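Local coordinates for RagB/SusD domain protein (Flavobacterium johnsoniae, PDB 5J5U) that binds chitin, probably chitin-derived chains at the outer membrane, as a SusD-like member of a chitin utilization locus, at residues Ser50-Trp53 against Ala54-Glu57; Leu39-Ser42 against Gly43-Gln47; Leu247-Gly250 against Phe251-Glu255; Tyr32-His35 against Arg36-Ile40; Pro445-Leu448 against Tyr449-Asn452. One frame throughout, in Å; residues are numbered along the deposited sequence.

Contact 1 of 5, residues Ser50-Trp53 against Ala54-Glu57; sequences SGSW and AVTE
T56 OG1 sits at the hub of this helix start, gripped from two directions: G51 N donates to it at 2.8 Å, and it donates in turn to S52 O at 2.7 Å. T56 N reaches the same carbonyl, so S52 O takes two donors from one residue. With OG1 beside its own backbone N (chi1 -47°), the threonine hydroxyl lies back over the first turn, next to both partners. S52 is the N-cap: its OG accepts from V55 N at 3.3 Å, a long but fairly straight bond, and D258 holds that hydroxyl from outside. W53, the next residue, and E57 one turn later run side by side. E57 CG lies over the face of the six-membered indole ring, 3.9 Å from its centroid, a CH-pi contact; the carboxylate continues beside the ring, its plane 17° from that of the indole, and its oxygens form salt bridges with K61 and K63. G51 has a positive phi (127°), where a CB would jam against the preceding carbonyl O. S50 belongs to strand 49-50, which pairs antiparallel with strand 259-260, and the chain turns from it straight into helix 53-60, whose A54 and V55 pack on helix 31-45 while F307 meets the W53 ring.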
# COMPACT_ATOMS: atom_id res chain seq x y z
N SER A 50 10.74 -9.35 -8.36
CA SER A 50 10.95 -9.89 -9.71
C SER A 50 11.31 -11.39 -9.69
O SER A 50 11.77 -11.92 -8.69
CB SER A 50 12.04 -9.07 -10.43
OG SER A 50 11.98 -9.28 -11.83
N GLY A 51 11.09 -12.10 -10.79
CA GLY A 51 11.51 -13.48 -10.84
C GLY A 51 10.48 -14.51 -11.23
O GLY A 51 10.79 -15.43 -12.00
N SER A 52 9.27 -14.41 -10.68
CA SER A 52 8.20 -15.33 -11.03
C SER A 52 7.62 -15.01 -12.41
O SER A 52 7.77 -13.90 -12.90
CB SER A 52 7.09 -15.29 -9.98
OG SER A 52 6.18 -14.23 -10.22
N TRP A 53 6.96 -15.99 -13.03
CA TRP A 53 6.33 -15.78 -14.33
C TRP A 53 5.32 -14.64 -14.31
O TRP A 53 5.44 -13.69 -15.08
CB TRP A 53 5.65 -17.08 -14.80
CG TRP A 53 4.75 -16.89 -15.98
CD1 TRP A 53 3.38 -16.93 -15.97
CD2 TRP A 53 5.13 -16.59 -17.33
NE1 TRP A 53 2.89 -16.70 -17.24
CE2 TRP A 53 3.95 -16.49 -18.09
CE3 TRP A 53 6.36 -16.40 -17.97
CZ2 TRP A 53 3.96 -16.21 -19.45
CZ3 TRP A 53 6.37 -16.13 -19.33
CH2 TRP A 53 5.18 -16.04 -20.06
N ALA A 54 4.34 -14.72 -13.43
CA ALA A 54 3.25 -13.73 -13.43
C ALA A 54 3.75 -12.29 -13.17
O ALA A 54 3.43 -11.33 -13.91
CB ALA A 54 2.19 -14.14 -12.41
N VAL A 55 4.55 -12.13 -12.13
CA VAL A 55 4.95 -10.79 -11.72
C VAL A 55 5.89 -10.18 -12.79
O VAL A 55 5.69 -9.04 -13.22
CB VAL A 55 5.62 -10.80 -10.32
CG1 VAL A 55 6.12 -9.45 -9.95
CG2 VAL A 55 4.62 -11.29 -9.24
N THR A 56 6.86 -10.95 -13.24
CA THR A 56 7.85 -10.45 -14.18
C THR A 56 7.25 -10.20 -15.55
O THR A 56 7.48 -9.12 -16.14
CB THR A 56 9.03 -11.43 -14.40
OG1 THR A 56 9.51 -11.89 -13.14
CG2 THR A 56 10.16 -10.73 -15.18
N GLU A 57 6.50 -11.19 -16.03
CA GLU A 57 5.94 -11.13 -17.38
C GLU A 57 4.95 -10.00 -17.50
O GLU A 57 5.00 -9.26 -18.49
CB GLU A 57 5.29 -12.46 -17.77
CG GLU A 57 4.57 -12.45 -19.13
CD GLU A 57 5.52 -12.38 -20.35
OE1 GLU A 57 6.73 -12.17 -20.19
OE2 GLU A 57 5.04 -12.55 -21.49

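Contact 2 of 5, residues Leu39-Ser42 against Gly43-Gln47; sequences LIYS and GGFVQ
Y41 and F45 pack one turn apart on the last turns of helix 31-45, an i to i+4 aromatic pair in the all-buried core of this SusD-like, largely helical fold. The tight side is theirs. F45 CZ comes to 3.5 Å from Y41 CD1, yet the rings hardly overlap: their planes lie 28° from parallel and are slid apart, with centroids 5.2 Å from each other. Y41 CB instead lies over the F45 face, 4.2 Å from the ring centroid. With F45 CG beside its own backbone N (chi1 -68°), the ring folds back over the Y41 carbonyl, whose oxygen also accepts F45 N at 2.8 Å. P445 and Y419 lie against this ring from outside the helix, and the Y41 hydroxyl hydrogen-bonds the K63 carbonyl and the V65 amide. An alanine at F45 would keep the backbone bond but would probably strip Y41 CB of the aromatic face it packs on and open a gap beside P445 and Y419.

The other side is looser in its side-chain contacts, though no less buried. L39 and I40 point away from 43-47 and pack on helix 53-60, and facing their carbonyls are two glycines, G43 and G44. A CB on G43 would run into L39 O, and one on G44 into I40 O. The G44 N bond to I40 O is bent, 137° at the hydrogen, with the donor well above the carbonyl plane. Helical geometry is lost at V46, whose N still donates to S42 O at 3.0 Å.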
# COMPACT_ATOMS: atom_id res chain seq x y z
N LEU A 39 0.51 -7.83 -5.65
CA LEU A 39 1.73 -8.55 -6.01
C LEU A 39 2.17 -8.29 -7.45
O LEU A 39 3.23 -7.77 -7.67
CB LEU A 39 1.53 -10.07 -5.80
CG LEU A 39 2.73 -11.04 -5.98
CD1 LEU A 39 4.02 -10.44 -5.44
CD2 LEU A 39 2.50 -12.41 -5.33
N ILE A 40 1.33 -8.62 -8.42
CA ILE A 40 1.77 -8.61 -9.81
C ILE A 40 1.95 -7.20 -10.36
O ILE A 40 3.05 -6.83 -10.75
CB ILE A 40 0.79 -9.40 -10.73
CG1 ILE A 40 0.89 -10.89 -10.46
CG2 ILE A 40 1.12 -9.12 -12.20
CD1 ILE A 40 -0.28 -11.71 -11.02
N TYR A 41 0.88 -6.41 -10.40
CA TYR A 41 1.01 -5.11 -11.07
C TYR A 41 1.64 -4.03 -10.16
O TYR A 41 2.70 -3.51 -10.53
CB TYR A 41 -0.34 -4.62 -11.59
CG TYR A 41 -0.67 -5.11 -13.00
CD1 TYR A 41 0.33 -5.36 -13.93
CD2 TYR A 41 -1.98 -5.35 -13.38
CE1 TYR A 41 0.03 -5.82 -15.20
CE2 TYR A 41 -2.30 -5.80 -14.65
CZ TYR A 41 -1.30 -6.04 -15.56
OH TYR A 41 -1.63 -6.50 -16.81
N SER A 42 1.06 -3.71 -9.00
CA SER A 42 1.70 -2.66 -8.15
C SER A 42 3.12 -3.06 -7.78
O SER A 42 4.06 -2.27 -7.95
CB SER A 42 0.91 -2.38 -6.86
OG SER A 42 -0.31 -1.72 -7.13
N GLY A 43 3.25 -4.30 -7.31
CA GLY A 43 4.52 -4.88 -6.91
C GLY A 43 5.57 -4.95 -8.01
O GLY A 43 6.75 -4.74 -7.74
N GLY A 44 5.15 -5.24 -9.23
CA GLY A 44 6.10 -5.23 -10.32
C GLY A 44 6.42 -3.81 -10.81
O GLY A 44 7.57 -3.51 -11.15
N PHE A 45 5.41 -2.94 -10.83
CA PHE A 45 5.57 -1.56 -11.30
C PHE A 45 6.62 -0.84 -10.44
O PHE A 45 7.47 -0.12 -10.95
CB PHE A 45 4.26 -0.75 -11.25
CG PHE A 45 3.19 -1.20 -12.22
CD1 PHE A 45 3.46 -2.11 -13.23
CD2 PHE A 45 1.91 -0.66 -12.12
CE1 PHE A 45 2.46 -2.50 -14.11
CE2 PHE A 45 0.90 -1.05 -12.99
CZ PHE A 45 1.18 -1.97 -14.00
N VAL A 46 6.52 -1.00 -9.12
CA VAL A 46 7.38 -0.23 -8.24
C VAL A 46 8.63 -1.07 -7.84
O VAL A 46 9.43 -0.66 -7.01
CB VAL A 46 6.57 0.27 -7.00
CG1 VAL A 46 6.51 -0.81 -5.89
CG2 VAL A 46 7.12 1.58 -6.49
N GLN A 47 8.81 -2.21 -8.50
CA GLN A 47 10.00 -3.03 -8.39
C GLN A 47 10.28 -3.46 -6.95
O GLN A 47 11.42 -3.47 -6.48
CB GLN A 47 11.19 -2.29 -9.00
CG GLN A 47 10.94 -1.90 -10.45
CD GLN A 47 12.20 -1.34 -11.17
OE1 GLN A 47 13.13 -0.81 -10.54
NE2 GLN A 47 12.20 -1.44 -12.51

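Contact 3 of 5, residues Leu247-Gly250 against Phe251-Glu255; sequences LSYG and FISDE
A Schellman motif ends helix 246-253 here, and the last two turns leading into it join L247 to F251 and Y249 to S253. F251 CE2 touches L247 CG at 3.7 Å, the two side chains running across one another, and L247 CD1 stands over one face of the phenyl ring, toward its rim. Beneath them F251 N donates to L247 O at 2.9 Å in a nearly straight bond (168°), lying in the carbonyl plane. On the other pair, S253 OG hangs over the centre of the Y249 ring, 3.5 Å above its plane. Its hydroxyl, beside the backbone N at chi1 -40°, turns back to donate to Y249 O at 2.6 Å. S253 N donates to the same oxygen from the opposite face of the carbonyl, so S253 grips this oxygen twice, with a weak third bond from I252 N.

The Schellman closure follows: E255, with positive phi, is the C-prime residue, its N bonded to I252 O at 3.0 Å and the next amide, of H256, to F251 O. Just before it, D254 N holds G250 O, also at 3.0 Å, while the D254 carboxylate reaches H35 of helix 31-45. F251 packs against L39 of that same helix.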
# COMPACT_ATOMS: atom_id res chain seq x y z
N LEU A 247 -2.29 -12.21 0.10
CA LEU A 247 -0.99 -11.94 -0.51
C LEU A 247 -0.14 -13.22 -0.51
O LEU A 247 0.51 -13.54 -1.52
CB LEU A 247 -0.26 -10.81 0.23
CG LEU A 247 1.16 -10.58 -0.28
CD1 LEU A 247 1.16 -10.20 -1.75
CD2 LEU A 247 1.89 -9.51 0.56
N SER A 248 -0.18 -13.96 0.60
CA SER A 248 0.53 -15.23 0.65
C SER A 248 -0.07 -16.18 -0.37
O SER A 248 0.65 -16.89 -1.05
CB SER A 248 0.47 -15.86 2.04
OG SER A 248 1.00 -14.98 3.01
N TYR A 249 -1.38 -16.15 -0.51
CA TYR A 249 -2.01 -16.94 -1.56
C TYR A 249 -1.33 -16.65 -2.91
O TYR A 249 -1.05 -17.57 -3.68
CB TYR A 249 -3.51 -16.64 -1.64
CG TYR A 249 -4.16 -17.19 -2.89
CD1 TYR A 249 -4.46 -18.55 -2.98
CD2 TYR A 249 -4.48 -16.37 -3.96
CE1 TYR A 249 -5.06 -19.06 -4.10
CE2 TYR A 249 -5.07 -16.88 -5.10
CZ TYR A 249 -5.36 -18.23 -5.16
OH TYR A 249 -5.96 -18.77 -6.27
N GLY A 250 -1.08 -15.38 -3.20
CA GLY A 250 -0.37 -15.05 -4.43
C GLY A 250 1.06 -15.62 -4.45
O GLY A 250 1.47 -16.24 -5.42
N PHE A 251 1.79 -15.41 -3.36
CA PHE A 251 3.13 -15.98 -3.20
C PHE A 251 3.19 -17.49 -3.44
O PHE A 251 4.13 -17.99 -4.05
CB PHE A 251 3.66 -15.67 -1.79
CG PHE A 251 4.19 -14.27 -1.63
CD1 PHE A 251 4.90 -13.66 -2.66
CD2 PHE A 251 3.99 -13.57 -0.46
CE1 PHE A 251 5.40 -12.36 -2.50
CE2 PHE A 251 4.48 -12.26 -0.29
CZ PHE A 251 5.19 -11.67 -1.31
N ILE A 252 2.15 -18.20 -3.00
CA ILE A 252 2.06 -19.67 -3.10
C ILE A 252 1.60 -20.11 -4.50
O ILE A 252 2.06 -21.11 -5.01
CB ILE A 252 1.14 -20.25 -2.00
CG1 ILE A 252 1.79 -20.04 -0.63
CG2 ILE A 252 0.91 -21.74 -2.18
CD1 ILE A 252 0.84 -20.20 0.55
N SER A 253 0.72 -19.34 -5.13
CA SER A 253 0.30 -19.68 -6.49
C SER A 253 1.40 -19.35 -7.52
O SER A 253 1.35 -19.84 -8.64
CB SER A 253 -0.99 -18.98 -6.85
OG SER A 253 -1.84 -18.99 -5.73
N ASP A 254 2.36 -18.52 -7.15
CA ASP A 254 3.55 -18.32 -7.97
C ASP A 254 4.60 -19.40 -7.70
O ASP A 254 5.75 -19.30 -8.16
CB ASP A 254 4.16 -16.94 -7.73
CG ASP A 254 3.33 -15.83 -8.33
OD1 ASP A 254 2.50 -16.09 -9.22
OD2 ASP A 254 3.53 -14.67 -7.92
N GLU A 255 4.20 -20.43 -6.96
CA GLU A 255 5.09 -21.55 -6.61
C GLU A 255 6.37 -21.09 -5.92
O GLU A 255 7.44 -21.65 -6.18
CB GLU A 255 5.45 -22.34 -7.87
CG GLU A 255 4.27 -22.85 -8.66
CD GLU A 255 4.71 -23.64 -9.88
OE1 GLU A 255 5.62 -24.48 -9.73
OE2 GLU A 255 4.18 -23.39 -10.98

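Contact 4 of 5, residues Tyr32-His35 against Arg36-Ile40; sequences YYQH and RTNLI
R36 lies flat on the ring of Y32, one turn back on helix 31-45, a helix of the SusD-like fold that carries a wider pi-type turn at 36-40. Stacking comes first. The guanidinium and the phenol ring are 19° from parallel with centres 4.0 Å apart, and R36 CD stands over the ring as a CH-pi contact. An aliphatic chain extended from CG to NE carries the group back along the helix to the tyrosine. Off the helix, R36 NE forms a salt bridge with E67.

Apolar contact is made around H35. I40 CD1 makes an off-centre CH-pi contact with the imidazole, 4.2 Å from its centroid, and L39 CD2 comes to 3.9 Å from H35 CD2; D254 holds H35 NE2.

Among the hydrogen bonds, one pins the arginine: NH1 donates to Y32 O at 3.0 Å, in the guanidinium plane and on a carbonyl lone pair, which fixes how the guanidinium is rotated over the ring. In the backbone, L39 N to Q34 O and I40 N to H35 O reach back five residues, the mark of the pi-type turn, and Y33 O takes T37 N with a weak second bond from N38 N. Last is the amide pair: the planes stand 75° apart, and N38 ND2 donates to Q34 OE1 at 2.7 Å, almost straight at 176°.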
# COMPACT_ATOMS: atom_id res chain seq x y z
N TYR A 32 -7.58 -13.05 -4.68
CA TYR A 32 -7.83 -12.70 -6.07
C TYR A 32 -7.21 -11.34 -6.45
O TYR A 32 -6.52 -11.26 -7.47
CB TYR A 32 -9.34 -12.71 -6.37
CG TYR A 32 -9.67 -12.52 -7.82
CD1 TYR A 32 -10.10 -11.29 -8.32
CD2 TYR A 32 -9.53 -13.57 -8.73
CE1 TYR A 32 -10.38 -11.12 -9.66
CE2 TYR A 32 -9.81 -13.41 -10.06
CZ TYR A 32 -10.23 -12.19 -10.53
OH TYR A 32 -10.51 -12.02 -11.86
N TYR A 33 -7.39 -10.29 -5.65
CA TYR A 33 -6.74 -9.03 -6.05
C TYR A 33 -5.46 -8.72 -5.31
O TYR A 33 -4.71 -7.85 -5.73
CB TYR A 33 -7.68 -7.81 -5.96
CG TYR A 33 -8.12 -7.34 -4.60
CD1 TYR A 33 -7.26 -6.64 -3.76
CD2 TYR A 33 -9.43 -7.54 -4.18
CE1 TYR A 33 -7.69 -6.18 -2.49
CE2 TYR A 33 -9.87 -7.08 -2.94
CZ TYR A 33 -9.00 -6.41 -2.11
OH TYR A 33 -9.46 -5.96 -0.90
N GLN A 34 -5.20 -9.43 -4.21
CA GLN A 34 -3.87 -9.31 -3.60
C GLN A 34 -2.84 -9.85 -4.57
O GLN A 34 -1.74 -9.30 -4.70
CB GLN A 34 -3.78 -10.08 -2.27
CG GLN A 34 -4.57 -9.45 -1.15
CD GLN A 34 -4.02 -8.09 -0.73
OE1 GLN A 34 -2.85 -7.76 -0.96
NE2 GLN A 34 -4.88 -7.30 -0.11
N HIS A 35 -3.20 -10.93 -5.25
CA HIS A 35 -2.29 -11.52 -6.21
C HIS A 35 -2.13 -10.59 -7.42
O HIS A 35 -1.02 -10.35 -7.89
CB HIS A 35 -2.81 -12.92 -6.64
CG HIS A 35 -1.80 -13.74 -7.37
ND1 HIS A 35 -2.10 -14.97 -7.92
CD2 HIS A 35 -0.48 -13.53 -7.63
CE1 HIS A 35 -1.02 -15.47 -8.50
NE2 HIS A 35 -0.03 -14.62 -8.34
N ARG A 36 -3.24 -10.07 -7.92
CA ARG A 36 -3.21 -9.35 -9.19
C ARG A 36 -2.87 -7.85 -9.04
O ARG A 36 -2.05 -7.31 -9.79
CB ARG A 36 -4.56 -9.52 -9.90
CG ARG A 36 -4.79 -10.94 -10.41
CD ARG A 36 -6.27 -11.24 -10.70
NE ARG A 36 -6.44 -12.59 -11.26
CZ ARG A 36 -6.41 -13.71 -10.54
NH1 ARG A 36 -6.24 -13.65 -9.23
NH2 ARG A 36 -6.54 -14.88 -11.14
N THR A 37 -3.44 -7.18 -8.05
CA THR A 37 -3.24 -5.74 -7.92
C THR A 37 -2.07 -5.37 -7.03
O THR A 37 -1.33 -4.44 -7.34
CB THR A 37 -4.49 -5.05 -7.36
OG1 THR A 37 -5.65 -5.57 -8.01
CG2 THR A 37 -4.42 -3.55 -7.62
N ASN A 38 -1.89 -6.10 -5.94
CA ASN A 38 -0.79 -5.88 -5.00
C ASN A 38 0.51 -6.50 -5.52
O ASN A 38 1.48 -5.78 -5.85
CB ASN A 38 -1.17 -6.45 -3.61
CG ASN A 38 -0.08 -6.25 -2.52
OD1 ASN A 38 1.01 -5.72 -2.76
ND2 ASN A 38 -0.40 -6.69 -1.32
N LEU A 39 0.51 -7.83 -5.65
CA LEU A 39 1.73 -8.55 -6.01
C LEU A 39 2.17 -8.29 -7.45
O LEU A 39 3.23 -7.77 -7.67
CB LEU A 39 1.53 -10.07 -5.80
CG LEU A 39 2.73 -11.04 -5.98
CD1 LEU A 39 4.02 -10.44 -5.44
CD2 LEU A 39 2.50 -12.41 -5.33
N ILE A 40 1.33 -8.62 -8.42
CA ILE A 40 1.77 -8.61 -9.81
C ILE A 40 1.95 -7.20 -10.36
O ILE A 40 3.05 -6.83 -10.75
CB ILE A 40 0.79 -9.40 -10.73
CG1 ILE A 40 0.89 -10.89 -10.46
CG2 ILE A 40 1.12 -9.12 -12.20
CD1 ILE A 40 -0.28 -11.71 -11.02

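Contact 5 of 5, residues Pro445-Leu448 against Tyr449-Asn452; sequences PTRL and YYPN
Y449 opens the second half of this extended loop by passing beside the R447 guanidinium. Its CA lies 3.8 Å from R447 NH1 and its CB 3.9 Å from the same nitrogen, while the phenol ring leads off the other way, its OH bonded to D66 and its ring in a cation-pi contact with K64. The ring and the guanidinium are steeply inclined, so they do not stack.

Y450 is the main partner. R447 NH2 stands over the centre of its ring, 3.3 Å above the plane, with CE1 the nearest carbon at 3.4 Å. The guanidinium comes down edge-first, its plane 74° from that of the ring, and CZ lies 4.7 Å from the centroid, 12° off the normal: a cation-pi contact made through one amino group. A bend at chi3 (-77°) in the arginine chain turns the guanidinium across Y449 and onto Y450, two and three residues on. The same NH2 also donates to Y119 O, and NH1 is held by the D474 carbonyl and the N473 side-chain oxygen, so the guanidinium is fixed from several sides. A serine at Y450 would remove the aromatic face, and R447 NH2 would probably lose its cation-pi partner, with a gap opening next to W73 and Y140.

The loop, between helices 415-425 and 452-457, threads among several helices: L448 packs on helix 31-45 and helix 98-119, Y449 on helix 66-90, and Y450 on helix 98-119.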
# COMPACT_ATOMS: atom_id res chain seq x y z
N PRO A 445 3.25 2.20 -16.19
CA PRO A 445 1.82 2.51 -16.18
C PRO A 445 1.46 3.37 -15.00
O PRO A 445 1.94 3.13 -13.88
CB PRO A 445 1.18 1.12 -16.10
CG PRO A 445 2.21 0.20 -16.68
CD PRO A 445 3.51 0.75 -16.21
N THR A 446 0.60 4.36 -15.22
CA THR A 446 0.29 5.30 -14.16
C THR A 446 -1.14 5.17 -13.61
O THR A 446 -1.55 5.94 -12.75
CB THR A 446 0.55 6.75 -14.61
OG1 THR A 446 0.08 6.94 -15.95
CG2 THR A 446 2.07 7.03 -14.57
N ARG A 447 -1.89 4.19 -14.12
CA ARG A 447 -3.18 3.78 -13.52
C ARG A 447 -3.55 2.43 -14.12
O ARG A 447 -2.95 2.01 -15.09
CB ARG A 447 -4.28 4.80 -13.79
CG ARG A 447 -4.69 4.88 -15.29
CD ARG A 447 -5.76 5.95 -15.59
NE ARG A 447 -7.12 5.53 -15.21
CZ ARG A 447 -7.96 4.83 -15.98
NH1 ARG A 447 -7.58 4.44 -17.18
NH2 ARG A 447 -9.18 4.51 -15.54
N LEU A 448 -4.54 1.75 -13.55
CA LEU A 448 -5.14 0.61 -14.22
C LEU A 448 -6.50 1.08 -14.79
O LEU A 448 -6.98 2.18 -14.46
CB LEU A 448 -5.30 -0.59 -13.27
CG LEU A 448 -3.99 -1.15 -12.68
CD1 LEU A 448 -4.29 -2.32 -11.74
CD2 LEU A 448 -3.00 -1.58 -13.78
N TYR A 449 -7.10 0.29 -15.67
CA TYR A 449 -8.20 0.80 -16.48
C TYR A 449 -9.56 0.19 -16.11
O TYR A 449 -9.64 -0.96 -15.66
CB TYR A 449 -7.87 0.59 -17.97
CG TYR A 449 -7.39 -0.81 -18.33
CD1 TYR A 449 -6.04 -1.13 -18.35
CD2 TYR A 449 -8.30 -1.81 -18.67
CE1 TYR A 449 -5.60 -2.41 -18.68
CE2 TYR A 449 -7.87 -3.09 -19.01
CZ TYR A 449 -6.51 -3.37 -19.01
OH TYR A 449 -6.08 -4.64 -19.33
N TYR A 450 -10.62 0.97 -16.30
CA TYR A 450 -11.98 0.49 -16.01
C TYR A 450 -12.31 -0.69 -16.92
O TYR A 450 -11.88 -0.71 -18.07
CB TYR A 450 -13.03 1.58 -16.25
CG TYR A 450 -12.77 2.98 -15.73
CD1 TYR A 450 -12.37 3.23 -14.43
CD2 TYR A 450 -12.97 4.07 -16.57
CE1 TYR A 450 -12.17 4.55 -13.99
CE2 TYR A 450 -12.79 5.37 -16.15
CZ TYR A 450 -12.39 5.61 -14.87
OH TYR A 450 -12.20 6.92 -14.49
N PRO A 451 -13.07 -1.68 -16.41
CA PRO A 451 -13.47 -2.80 -17.28
C PRO A 451 -14.46 -2.36 -18.35
O PRO A 451 -15.30 -1.47 -18.11
CB PRO A 451 -14.10 -3.82 -16.31
CG PRO A 451 -14.55 -3.00 -15.16
CD PRO A 451 -13.57 -1.85 -15.03
N ASN A 452 -14.33 -2.97 -19.52
CA ASN A 452 -15.19 -2.73 -20.66
C ASN A 452 -16.69 -2.99 -20.37
O ASN A 452 -17.57 -2.44 -21.03
CB ASN A 452 -14.70 -3.58 -21.84
CG ASN A 452 -15.37 -3.19 -23.13
OD1 ASN A 452 -15.43 -2.01 -23.46
ND2 ASN A 452 -15.93 -4.17 -23.84

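Along the chain the order is contact 4, contact 2, contact 1, contact 3 and contact 5. Contacts 4 and 2 lie on helix 31-45, share L39 and I40, and have centres about 9 Å apart. This helix is the common element: V55 of contact 1 packs on L39 and I40, D254 of contact 3 probably hydrogen-bonds H35 of contact 4, and P445 and L448 of contact 5 rest on F45 and Y41. Contacts 1 and 3 also touch, through S52 and D254. Contacts 3 and 5, about 23 Å apart between centres, do not touch, yet both rest on helix 31-45, which thus joins parts of this mostly helical chitin-binding protein far apart in sequence.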